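Long-range contact in putative thioesterase II (Thermobifida fusca, PDB 3BBJ), which probably hydrolyses acyl-CoA thioesters, as a putative thioesterase II built from two hot-dog domains in one chain: residues 109-114 and 225-230. Sequence-based numbering, arbitrary orientation.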
loop_
_atom_site.group_PDB
_atom_site.type_symbol
_atom_site.label_atom_id
_atom_site.label_comp_id
_atom_site.label_asym_id
_atom_site.label_seq_id
_atom_site.Cartn_x
_atom_site.Cartn_y
_atom_site.Cartn_z
ATOM N N ALA A 109 13.288 -8.321 5.939
ATOM C CA ALA A 109 13.349 -9.204 7.097
ATOM C C ALA A 109 13.633 -10.610 6.547
ATOM O O ALA A 109 13.803 -10.778 5.348
ATOM C CB ALA A 109 12.044 -9.171 7.866
ATOM N N THR A 110 13.710 -11.604 7.418
ATOM C CA THR A 110 13.939 -12.974 6.990
ATOM C C THR A 110 12.770 -13.802 7.458
ATOM O O THR A 110 12.623 -14.038 8.631
ATOM C CB THR A 110 15.269 -13.535 7.560
ATOM O OG1 THR A 110 16.351 -12.723 7.085
ATOM C CG2 THR A 110 15.496 -15.011 7.126
ATOM N N LEU A 111 11.931 -14.225 6.528
ATOM C CA LEU A 111 10.777 -15.036 6.854
ATOM C C LEU A 111 11.164 -16.502 7.013
ATOM O O LEU A 111 12.147 -16.957 6.437
ATOM C CB LEU A 111 9.734 -14.939 5.751
ATOM C CG LEU A 111 9.143 -13.565 5.435
ATOM C CD1 LEU A 111 8.058 -13.736 4.375
ATOM C CD2 LEU A 111 8.615 -12.927 6.703
ATOM N N ASP A 112 10.352 -17.226 7.774
ATOM C CA ASP A 112 10.510 -18.649 7.975
ATOM C C ASP A 112 9.777 -19.321 6.812
ATOM O O ASP A 112 8.560 -19.200 6.716
ATOM C CB ASP A 112 9.912 -19.044 9.342
ATOM C CG ASP A 112 9.846 -20.554 9.566
ATOM O OD1 ASP A 112 10.339 -21.336 8.728
ATOM O OD2 ASP A 112 9.270 -20.958 10.603
ATOM N N PRO A 113 10.506 -20.050 5.943
ATOM C CA PRO A 113 9.827 -20.717 4.833
ATOM C C PRO A 113 8.872 -21.832 5.230
ATOM O O PRO A 113 8.064 -22.240 4.396
ATOM C CB PRO A 113 10.970 -21.257 3.968
ATOM C CG PRO A 113 12.152 -21.305 4.850
ATOM C CD PRO A 113 11.962 -20.282 5.931
ATOM N N HIS A 114 8.944 -22.314 6.468
ATOM C CA HIS A 114 8.078 -23.409 6.904
ATOM C C HIS A 114 7.007 -22.985 7.923
ATOM O O HIS A 114 6.236 -23.821 8.414
ATOM C CB HIS A 114 8.957 -24.558 7.380
ATOM C CG HIS A 114 10.041 -24.897 6.401
ATOM N ND1 HIS A 114 11.360 -24.535 6.591
ATOM C CD2 HIS A 114 9.991 -25.512 5.196
ATOM C CE1 HIS A 114 12.080 -24.947 5.563
ATOM N NE2 HIS A 114 11.273 -25.537 4.699
ATOM N N ARG A 225 4.173 -12.399 2.010
ATOM C CA ARG A 225 3.506 -13.038 3.142
ATOM C C ARG A 225 3.970 -14.455 3.493
ATOM O O ARG A 225 3.778 -14.918 4.624
ATOM C CB ARG A 225 2.006 -13.076 2.860
ATOM C CG ARG A 225 1.359 -11.685 2.612
ATOM C CD ARG A 225 1.755 -10.657 3.659
ATOM N NE ARG A 225 1.619 -11.174 5.031
ATOM C CZ ARG A 225 0.473 -11.265 5.711
ATOM N NH1 ARG A 225 -0.683 -10.886 5.172
ATOM N NH2 ARG A 225 0.481 -11.738 6.951
ATOM N N ALA A 226 4.524 -15.144 2.501
ATOM C CA ALA A 226 5.055 -16.499 2.634
ATOM C C ALA A 226 6.102 -16.668 1.543
ATOM O O ALA A 226 6.107 -15.922 0.557
ATOM C CB ALA A 226 3.954 -17.529 2.447
ATOM N N ILE A 227 7.006 -17.624 1.742
ATOM C CA ILE A 227 8.052 -17.929 0.792
ATOM C C ILE A 227 7.483 -18.959 -0.179
ATOM O O ILE A 227 7.178 -20.080 0.229
ATOM C CB ILE A 227 9.287 -18.523 1.498
ATOM C CG1 ILE A 227 9.868 -17.528 2.526
ATOM C CG2 ILE A 227 10.337 -18.948 0.472
ATOM C CD1 ILE A 227 10.457 -16.238 1.943
ATOM N N PRO A 228 7.342 -18.593 -1.472
ATOM C CA PRO A 228 6.754 -19.525 -2.407
ATOM C C PRO A 228 7.771 -20.516 -2.953
ATOM O O PRO A 228 8.973 -20.213 -3.053
ATOM C CB PRO A 228 6.288 -18.624 -3.549
ATOM C CG PRO A 228 7.283 -17.550 -3.579
ATOM C CD PRO A 228 7.734 -17.339 -2.137
ATOM N N GLU A 229 7.282 -21.695 -3.313
ATOM C CA GLU A 229 8.113 -22.651 -4.024
ATOM C C GLU A 229 7.994 -22.260 -5.507
ATOM O O GLU A 229 6.983 -21.687 -5.908
ATOM C CB GLU A 229 7.649 -24.096 -3.772
ATOM C CG GLU A 229 8.784 -25.117 -3.627
ATOM C CD GLU A 229 9.707 -24.842 -2.430
ATOM O OE1 GLU A 229 9.213 -24.855 -1.283
ATOM O OE2 GLU A 229 10.929 -24.640 -2.632
ATOM N N PRO A 230 9.034 -22.545 -6.322
ATOM C CA PRO A 230 8.971 -22.210 -7.754
ATOM C C PRO A 230 7.734 -22.727 -8.477
ATOM O O PRO A 230 7.126 -23.712 -8.051
ATOM C CB PRO A 230 10.243 -22.850 -8.321
ATOM C CG PRO A 230 11.202 -22.881 -7.167
ATOM C CD PRO A 230 10.335 -23.164 -5.970
HETATM O O HOH W 1 6.463 -19.252 4.078
#
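Two partners grip Arg225 NH1: Gln263 OE1 of the same chain by a hydrogen bond and Asp248 OD1 of the second subunit by a salt bridge. The Arg225 side chain leaves residues 109-114 at CB, and its guanidinium is bound at the interface with the second subunit, where NH2 also bonds Leu241 O of that subunit. Water 1 links the two loops of this double hot-dog chain, 109-114 leaving strand 99-109 of the N-terminal acyl-CoA thioesterase family region and 225-230 leaving strand 217-224 of the C-terminal one. The N-H of Ile227 gives it a hydrogen bond of 2.9 Å from N to the water oxygen, and the water donates a weak bond to Asp112 O at 3.4 Å. Ile227 carries the apolar joint beside it. Its CG1 branch, anti to the carbonyl carbon (chi1 -60°), runs along the first loop from Pro113 toward Leu111: CG1 lies 3.9 Å from Pro113 CA, while CD1 at the tip comes 4.1 Å from Leu111 CB. Pro113 CB stands 4.1 Å from Ile227 CB, flank to flank. Leu111 CD1 lies 4.2 Å from both Arg225 C and Ala226 N, a methyl resting on the peptide between them. Leu111 also packs on Val59 and on Trp246 of the second subunit, and Ile227 touches Leu192 of helix 191-198. Past Leu111 an Asx turn braces the first loop: His114 N donates to Asp112 OD1 at 2.8 Å from above the carboxylate plane, and Pro113 CB sits over the centre of the His114 ring, 4.1 Å above its plane.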